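Local coordinates for protein putative glutathionylspermidine synthase (Methylobacillus flagellatus, PDB 3N6X) that is a putative glutathionylspermidine synthase of the ATP-grasp type that probably uses ATP to join a carboxylate to an amine, at residues F157-G169 with N311-Y324. Numbering follows the deposited sequence.
Sequences FYVLEDNLRTPSG and NAVGTGVADDKDTY. With SO4 (sulfate ion), chain B; GOL (glycerol), chain S.
Asp319 is gripped side-on by Arg165, whose NE lies 2.8 Å from Asp319 OD1 while NH2 reaches the same oxygen at 3.2 Å; both bonds run close to the guanidinium plane, which stands 47° from the carboxylate. The other oxygen, Asp319 OD2, takes the backbone N of Leu164 at 2.8 Å, met from above the carboxylate plane by a nearly straight bond (N-H...O 168°). With CG between its own backbone N and carbonyl carbon (chi1 68°), Asp319 presents OD1 to the arginine and OD2 to the Leu164 backbone. Were Arg165 cut back to an alanine, Asp319 OD1 would probably lose its cationic mate, and the carboxylate would be held mainly through OD2. C1 of a glycerol lies over one guanidinium face, offset toward its rim, and a sulfate accepts from the backbone N atoms of Arg165 and Thr166; both are probably from the crystallisation liquor, though the sulfate marks a site that can take an anion.

Behind this shell, Leu164 O is clamped from opposite faces of its carbonyl plane by Thr315 OG1 and Asn311 ND2, each at 2.8 Å, and Leu164 CD1 packs on Ala318 CB at 3.5 Å. Farther along, Tyr324 OH donates in the carbonyl plane to Val159 O at 2.5 Å. A water bridges Asp162 OD2 and Ala318 O, while Asp162 OD1 salt-bridges Arg94 of helix 81-105. Strand 157-163, paired with strands 144-151 and 342-343 in the large mixed sheet of this ATP-grasp family protein, meets the short, weakly bonded helix at about 316-319, with helix 81-105 touching both Val159 and Val317.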
ATOM      1  N   PHE A 157       9.780  12.429   5.960  1.00 59.46           N
ATOM      2  CA  PHE A 157       8.808  11.398   5.584  1.00 57.81           C
ATOM      3  C   PHE A 157       8.858  10.215   6.540  1.00 55.15           C
ATOM      4  O   PHE A 157       9.948   9.754   6.891  1.00 54.66           O
ATOM      5  CB  PHE A 157       9.058  10.910   4.148  1.00 60.72           C
ATOM      6  CG  PHE A 157       8.518  11.823   3.080  1.00 63.73           C
ATOM      7  CD1 PHE A 157       7.207  11.695   2.630  1.00 67.72           C
ATOM      8  CD2 PHE A 157       9.322  12.802   2.506  1.00 67.41           C
ATOM      9  CE1 PHE A 157       6.706  12.543   1.636  1.00 69.34           C
ATOM     10  CE2 PHE A 157       8.819  13.652   1.515  1.00 70.88           C
ATOM     11  CZ  PHE A 157       7.515  13.515   1.084  1.00 69.07           C
ATOM     12  N   TYR A 158       7.680   9.687   6.924  1.00 46.92           N
ATOM     13  CA  TYR A 158       7.578   8.532   7.822  1.00 44.69           C
ATOM     14  C   TYR A 158       6.819   7.382   7.188  1.00 42.19           C
ATOM     15  O   TYR A 158       5.744   7.597   6.623  1.00 39.45           O
ATOM     16  CB  TYR A 158       6.876   8.922   9.129  1.00 46.43           C
ATOM     17  CG  TYR A 158       7.658   9.882   9.986  1.00 50.42           C
ATOM     18  CD1 TYR A 158       8.543   9.419  10.956  1.00 52.49           C
ATOM     19  CD2 TYR A 158       7.459  11.253   9.887  1.00 52.79           C
ATOM     20  CE1 TYR A 158       9.239  10.301  11.780  1.00 54.58           C
ATOM     21  CE2 TYR A 158       8.170  12.147  10.684  1.00 54.99           C
ATOM     22  CZ  TYR A 158       9.042  11.667  11.647  1.00 66.29           C
ATOM     23  OH  TYR A 158       9.731  12.555  12.439  1.00 72.00           O
ATOM     24  N   VAL A 159       7.317   6.140   7.361  1.00 36.56           N
ATOM     25  CA  VAL A 159       6.577   4.952   6.907  1.00 34.71           C
ATOM     26  C   VAL A 159       5.590   4.574   8.008  1.00 40.09           C
ATOM     27  O   VAL A 159       6.012   4.233   9.106  1.00 39.62           O
ATOM     28  CB  VAL A 159       7.499   3.753   6.551  1.00 36.10           C
ATOM     29  CG1 VAL A 159       6.672   2.528   6.164  1.00 34.44           C
ATOM     30  CG2 VAL A 159       8.488   4.118   5.451  1.00 35.20           C
ATOM     31  N   LEU A 160       4.291   4.661   7.735  1.00 38.81           N
ATOM     32  CA  LEU A 160       3.273   4.290   8.727  1.00 39.64           C
ATOM     33  C   LEU A 160       3.098   2.778   8.824  1.00 42.72           C
ATOM     34  O   LEU A 160       2.794   2.264   9.900  1.00 42.75           O
ATOM     35  CB  LEU A 160       1.910   4.912   8.363  1.00 40.12           C
ATOM     36  CG  LEU A 160       1.622   6.334   8.823  1.00 45.35           C
ATOM     37  CD1 LEU A 160       0.153   6.614   8.731  1.00 46.39           C
ATOM     38  CD2 LEU A 160       2.063   6.558  10.241  1.00 49.19           C
ATOM     39  N   GLU A 161       3.198   2.078   7.682  1.00 38.61           N
ATOM     40  CA  GLU A 161       2.882   0.655   7.593  1.00 38.34           C
ATOM     41  C   GLU A 161       3.430   0.066   6.304  1.00 37.76           C
ATOM     42  O   GLU A 161       3.518   0.768   5.298  1.00 36.94           O
ATOM     43  CB  GLU A 161       1.339   0.492   7.606  1.00 40.58           C
ATOM     44  CG  GLU A 161       0.835  -0.910   7.896  1.00 57.85           C
ATOM     45  CD  GLU A 161      -0.674  -1.015   8.013  1.00 89.17           C
ATOM     46  OE1 GLU A 161      -1.379  -0.108   7.511  1.00 82.63           O
ATOM     47  OE2 GLU A 161      -1.153  -2.007   8.610  1.00 89.77           O
ATOM     48  N   ASP A 162       3.721  -1.250   6.311  1.00 32.17           N
ATOM     49  CA  ASP A 162       4.140  -1.991   5.119  1.00 31.00           C
ATOM     50  C   ASP A 162       2.968  -2.896   4.669  1.00 35.31           C
ATOM     51  O   ASP A 162       2.202  -3.347   5.513  1.00 34.97           O
ATOM     52  CB  ASP A 162       5.405  -2.828   5.422  1.00 31.88           C
ATOM     53  CG  ASP A 162       6.604  -1.996   5.880  1.00 40.64           C
ATOM     54  OD1 ASP A 162       7.123  -1.200   5.063  1.00 41.44           O
ATOM     55  OD2 ASP A 162       7.042  -2.168   7.045  1.00 40.23           O
ATOM     56  N   ASN A 163       2.794  -3.104   3.346  1.00 33.00           N
ATOM     57  CA  ASN A 163       1.705  -3.958   2.806  1.00 32.75           C
ATOM     58  C   ASN A 163       2.292  -4.971   1.846  1.00 34.71           C
ATOM     59  O   ASN A 163       2.590  -4.627   0.703  1.00 34.08           O
ATOM     60  CB  ASN A 163       0.629  -3.113   2.106  1.00 35.81           C
ATOM     61  CG  ASN A 163       0.043  -2.041   2.976  1.00 60.46           C
ATOM     62  OD1 ASN A 163      -0.857  -2.287   3.787  1.00 56.90           O
ATOM     63  ND2 ASN A 163       0.556  -0.825   2.837  1.00 52.94           N
ATOM     64  N   LEU A 164       2.485  -6.219   2.319  1.00 30.45           N
ATOM     65  CA  LEU A 164       3.204  -7.252   1.576  1.00 30.32           C
ATOM     66  C   LEU A 164       2.375  -8.501   1.258  1.00 35.38           C
ATOM     67  O   LEU A 164       2.932  -9.486   0.760  1.00 34.31           O
ATOM     68  CB  LEU A 164       4.476  -7.673   2.378  1.00 29.91           C
ATOM     69  CG  LEU A 164       5.325  -6.562   3.016  1.00 32.58           C
ATOM     70  CD1 LEU A 164       6.321  -7.149   3.983  1.00 32.79           C
ATOM     71  CD2 LEU A 164       6.056  -5.762   1.975  1.00 31.02           C
ATOM     72  N   ARG A 165       1.087  -8.503   1.605  1.00 33.39           N
ATOM     73  CA  ARG A 165       0.235  -9.683   1.414  1.00 33.71           C
ATOM     74  C   ARG A 165      -0.402  -9.697   0.010  1.00 39.35           C
ATOM     75  O   ARG A 165       0.065 -10.445  -0.864  1.00 40.18           O
ATOM     76  CB  ARG A 165      -0.809  -9.792   2.552  1.00 32.21           C
ATOM     77  CG  ARG A 165      -0.141 -10.107   3.898  1.00 36.35           C
ATOM     78  CD  ARG A 165      -1.016  -9.813   5.088  1.00 33.56           C
ATOM     79  NE  ARG A 165      -0.210  -9.592   6.284  1.00 38.26           N
ATOM     80  CZ  ARG A 165      -0.630  -9.809   7.525  1.00 48.35           C
ATOM     81  NH1 ARG A 165      -1.854 -10.266   7.747  1.00 36.48           N
ATOM     82  NH2 ARG A 165       0.176  -9.585   8.551  1.00 35.77           N
ATOM     83  N   THR A 166      -1.432  -8.857  -0.217  1.00 34.71           N
ATOM     84  CA  THR A 166      -2.061  -8.659  -1.547  1.00 34.97           C
ATOM     85  C   THR A 166      -2.268  -7.120  -1.729  1.00 38.81           C
ATOM     86  O   THR A 166      -3.425  -6.659  -1.747  1.00 38.44           O
ATOM     87  CB  THR A 166      -3.423  -9.444  -1.652  1.00 36.12           C
ATOM     88  OG1 THR A 166      -4.296  -9.007  -0.603  1.00 39.39           O
ATOM     89  CG2 THR A 166      -3.246 -10.972  -1.601  1.00 28.32           C
ATOM     90  N   PRO A 167      -1.166  -6.288  -1.680  1.00 34.07           N
ATOM     91  CA  PRO A 167      -1.347  -4.817  -1.728  1.00 33.38           C
ATOM     92  C   PRO A 167      -2.262  -4.336  -2.849  1.00 37.94           C
ATOM     93  O   PRO A 167      -2.228  -4.872  -3.968  1.00 36.21           O
ATOM     94  CB  PRO A 167       0.087  -4.280  -1.870  1.00 34.48           C
ATOM     95  CG  PRO A 167       0.902  -5.451  -2.278  1.00 38.75           C
ATOM     96  CD  PRO A 167       0.266  -6.637  -1.645  1.00 34.66           C
ATOM     97  N   SER A 168      -3.112  -3.352  -2.537  1.00 35.85           N
ATOM     98  CA  SER A 168      -4.090  -2.844  -3.498  1.00 35.94           C
ATOM     99  C   SER A 168      -4.074  -1.322  -3.587  1.00 39.83           C
ATOM    100  O   SER A 168      -3.444  -0.662  -2.763  1.00 39.16           O
ATOM    101  CB  SER A 168      -5.487  -3.336  -3.132  1.00 40.55           C
ATOM    102  OG  SER A 168      -5.836  -2.926  -1.819  1.00 54.64           O
ATOM    103  N   GLY A 169      -4.766  -0.779  -4.597  1.00 36.32           N
ATOM    104  CA  GLY A 169      -4.894   0.661  -4.777  1.00 35.02           C
ATOM    105  C   GLY A 169      -4.395   1.194  -6.106  1.00 37.42           C
ATOM    106  O   GLY A 169      -4.674   2.347  -6.432  1.00 36.26           O
ATOM    107  N   ASN A 311       2.226 -12.526  -4.538  1.00 27.60           N
ATOM    108  CA  ASN A 311       3.371 -12.613  -3.616  1.00 26.36           C
ATOM    109  C   ASN A 311       3.510 -14.026  -3.033  1.00 29.73           C
ATOM    110  O   ASN A 311       2.559 -14.819  -3.062  1.00 28.44           O
ATOM    111  CB  ASN A 311       3.228 -11.586  -2.492  1.00 22.64           C
ATOM    112  CG  ASN A 311       3.405 -10.150  -2.938  1.00 36.50           C
ATOM    113  OD1 ASN A 311       3.767  -9.855  -4.080  1.00 32.93           O
ATOM    114  ND2 ASN A 311       3.213  -9.227  -2.026  1.00 26.78           N
ATOM    115  N   ALA A 312       4.718 -14.361  -2.581  1.00 26.87           N
ATOM    116  CA  ALA A 312       5.010 -15.650  -1.981  1.00 27.01           C
ATOM    117  C   ALA A 312       4.100 -15.917  -0.796  1.00 33.71           C
ATOM    118  O   ALA A 312       3.578 -14.976  -0.193  1.00 34.22           O
ATOM    119  CB  ALA A 312       6.461 -15.684  -1.522  1.00 27.34           C
ATOM    120  N   VAL A 313       3.937 -17.200  -0.441  1.00 30.71           N
ATOM    121  CA  VAL A 313       3.222 -17.621   0.754  1.00 29.95           C
ATOM    122  C   VAL A 313       4.128 -17.269   1.978  1.00 33.40           C
ATOM    123  O   VAL A 313       5.346 -17.417   1.897  1.00 30.31           O
ATOM    124  CB  VAL A 313       2.921 -19.162   0.682  1.00 33.13           C
ATOM    125  CG1 VAL A 313       2.467 -19.712   2.038  1.00 32.21           C
ATOM    126  CG2 VAL A 313       1.885 -19.475  -0.399  1.00 32.57           C
ATOM    127  N   GLY A 314       3.523 -16.777   3.061  1.00 31.35           N
ATOM    128  CA  GLY A 314       4.241 -16.477   4.301  1.00 30.51           C
ATOM    129  C   GLY A 314       4.885 -15.106   4.416  1.00 33.52           C
ATOM    130  O   GLY A 314       5.745 -14.907   5.283  1.00 30.96           O
ATOM    131  N   THR A 315       4.467 -14.132   3.572  1.00 30.55           N
ATOM    132  CA  THR A 315       5.023 -12.768   3.659  1.00 30.80           C
ATOM    133  C   THR A 315       4.457 -11.997   4.854  1.00 34.63           C
ATOM    134  O   THR A 315       5.041 -10.988   5.260  1.00 34.32           O
ATOM    135  CB  THR A 315       4.791 -11.979   2.358  1.00 35.00           C
ATOM    136  OG1 THR A 315       3.385 -11.837   2.147  1.00 39.42           O
ATOM    137  CG2 THR A 315       5.461 -12.621   1.153  1.00 27.19           C
ATOM    138  N   GLY A 316       3.311 -12.459   5.381  1.00 30.09           N
ATOM    139  CA  GLY A 316       2.601 -11.809   6.478  1.00 29.83           C
ATOM    140  C   GLY A 316       3.419 -11.597   7.740  1.00 34.72           C
ATOM    141  O   GLY A 316       3.117 -10.701   8.528  1.00 33.80           O
ATOM    142  N   VAL A 317       4.457 -12.433   7.954  1.00 30.86           N
ATOM    143  CA  VAL A 317       5.325 -12.307   9.115  1.00 29.95           C
ATOM    144  C   VAL A 317       6.144 -10.991   9.074  1.00 34.49           C
ATOM    145  O   VAL A 317       6.503 -10.472  10.125  1.00 34.57           O
ATOM    146  CB  VAL A 317       6.204 -13.576   9.334  1.00 33.10           C
ATOM    147  CG1 VAL A 317       7.301 -13.703   8.272  1.00 31.85           C
ATOM    148  CG2 VAL A 317       6.802 -13.596  10.736  1.00 33.34           C
ATOM    149  N   ALA A 318       6.373 -10.425   7.867  1.00 29.88           N
ATOM    150  CA  ALA A 318       7.161  -9.192   7.706  1.00 28.72           C
ATOM    151  C   ALA A 318       6.339  -7.886   7.842  1.00 32.28           C
ATOM    152  O   ALA A 318       6.901  -6.851   8.213  1.00 32.17           O
ATOM    153  CB  ALA A 318       7.902  -9.213   6.388  1.00 29.23           C
ATOM    154  N   ASP A 319       5.037  -7.922   7.542  1.00 27.83           N
ATOM    155  CA  ASP A 319       4.233  -6.711   7.669  1.00 28.67           C
ATOM    156  C   ASP A 319       3.255  -6.746   8.843  1.00 33.83           C
ATOM    157  O   ASP A 319       2.467  -5.817   9.005  1.00 33.74           O
ATOM    158  CB  ASP A 319       3.536  -6.346   6.347  1.00 31.12           C
ATOM    159  CG  ASP A 319       2.462  -7.320   5.915  1.00 38.35           C
ATOM    160  OD1 ASP A 319       2.339  -8.388   6.550  1.00 40.31           O
ATOM    161  OD2 ASP A 319       1.775  -7.034   4.914  1.00 40.73           O
ATOM    162  N   ASP A 320       3.343  -7.790   9.694  1.00 32.85           N
ATOM    163  CA  ASP A 320       2.578  -7.872  10.940  1.00 33.76           C
ATOM    164  C   ASP A 320       2.981  -6.714  11.886  1.00 37.50           C
ATOM    165  O   ASP A 320       4.151  -6.334  11.935  1.00 36.72           O
ATOM    166  CB  ASP A 320       2.823  -9.215  11.646  1.00 36.17           C
ATOM    167  CG  ASP A 320       1.964  -9.389  12.883  1.00 49.95           C
ATOM    168  OD1 ASP A 320       0.780  -9.763  12.736  1.00 53.48           O
ATOM    169  OD2 ASP A 320       2.449  -9.068  13.990  1.00 54.31           O
ATOM    170  N   LYS A 321       2.010  -6.178  12.631  1.00 36.21           N
ATOM    171  CA  LYS A 321       2.210  -5.058  13.558  1.00 36.24           C
ATOM    172  C   LYS A 321       3.371  -5.282  14.554  1.00 40.04           C
ATOM    173  O   LYS A 321       4.081  -4.328  14.877  1.00 39.89           O
ATOM    174  CB  LYS A 321       0.882  -4.682  14.269  1.00 38.68           C
ATOM    175  CG  LYS A 321       0.722  -5.208  15.708  1.00 56.48           C
ATOM    176  CD  LYS A 321      -0.001  -6.549  15.779  1.00 60.78           C
ATOM    177  CE  LYS A 321      -0.796  -6.701  17.063  1.00 56.85           C
ATOM    178  NZ  LYS A 321       0.071  -6.795  18.270  1.00 51.31           N
ATOM    179  N   ASP A 322       3.618  -6.553  14.961  1.00 35.75           N
ATOM    180  CA  ASP A 322       4.709  -6.873  15.885  1.00 35.88           C
ATOM    181  C   ASP A 322       6.089  -6.933  15.225  1.00 39.66           C
ATOM    182  O   ASP A 322       7.105  -6.875  15.928  1.00 40.53           O
ATOM    183  CB  ASP A 322       4.422  -8.162  16.661  1.00 38.13           C
ATOM    184  CG  ASP A 322       3.288  -8.039  17.667  1.00 48.98           C
ATOM    185  OD1 ASP A 322       3.120  -6.933  18.251  1.00 48.81           O
ATOM    186  OD2 ASP A 322       2.591  -9.043  17.893  1.00 55.15           O
ATOM    187  N   THR A 323       6.142  -7.068  13.890  1.00 34.08           N
ATOM    188  CA  THR A 323       7.433  -7.136  13.186  1.00 32.33           C
ATOM    189  C   THR A 323       7.863  -5.754  12.711  1.00 33.10           C
ATOM    190  O   THR A 323       9.054  -5.487  12.609  1.00 32.89           O
ATOM    191  CB  THR A 323       7.372  -8.155  12.047  1.00 34.33           C
ATOM    192  OG1 THR A 323       6.850  -9.375  12.554  1.00 38.02           O
ATOM    193  CG2 THR A 323       8.724  -8.420  11.433  1.00 29.60           C
ATOM    194  N   TYR A 324       6.881  -4.876  12.441  1.00 28.83           N
ATOM    195  CA  TYR A 324       7.070  -3.510  11.953  1.00 28.48           C
ATOM    196  C   TYR A 324       8.186  -2.762  12.692  1.00 34.73           C
ATOM    197  O   TYR A 324       8.969  -2.034  12.068  1.00 34.67           O
ATOM    198  CB  TYR A 324       5.730  -2.729  12.048  1.00 28.33           C
ATOM    199  CG  TYR A 324       5.867  -1.237  11.824  1.00 29.03           C
ATOM    200  CD1 TYR A 324       5.946  -0.706  10.535  1.00 30.44           C
ATOM    201  CD2 TYR A 324       5.915  -0.352  12.899  1.00 29.27           C
ATOM    202  CE1 TYR A 324       6.063   0.669  10.325  1.00 30.90           C
ATOM    203  CE2 TYR A 324       6.053   1.024  12.701  1.00 29.43           C
ATOM    204  CZ  TYR A 324       6.113   1.531  11.415  1.00 36.79           C
ATOM    205  OH  TYR A 324       6.262   2.882  11.228  1.00 33.57           O
TER
HETATM  206  S   SO4 B 474      -1.986  -6.039   2.089  0.70 48.62           S
HETATM  207  O1  SO4 B 474      -2.075  -4.677   1.601  0.70 53.58           O
HETATM  208  O2  SO4 B 474      -0.598  -6.449   2.152  0.70 51.94           O
HETATM  209  O3  SO4 B 474      -2.591  -6.101   3.402  0.70 55.94           O
HETATM  210  O4  SO4 B 474      -2.718  -6.915   1.219  0.70 53.42           O
HETATM  211  C1  GOL S 491      -1.400  -6.156   6.198  1.00 70.47           C
HETATM  212  O1  GOL S 491      -0.724  -6.046   4.953  1.00 67.75           O
HETATM  213  C2  GOL S 491      -0.522  -5.524   7.286  1.00 70.69           C
HETATM  214  O2  GOL S 491      -0.324  -4.102   7.044  1.00 71.24           O
HETATM  215  C3  GOL S 491      -1.151  -5.769   8.656  1.00 71.07           C
HETATM  216  O3  GOL S 491      -0.262  -5.229   9.648  1.00 72.36           O
HETATM  217  O   HOH W   1       3.894  -3.118   8.716  1.00 34.16           O
HETATM  218  O   HOH W   2       6.413  -4.194   8.652  1.00 40.49           O
HETATM  219  O   HOH W   3      -0.205 -11.201  -3.594  1.00 34.86           O
HETATM  220  O   HOH W   4      -1.387  -9.581  11.044  1.00 52.01           O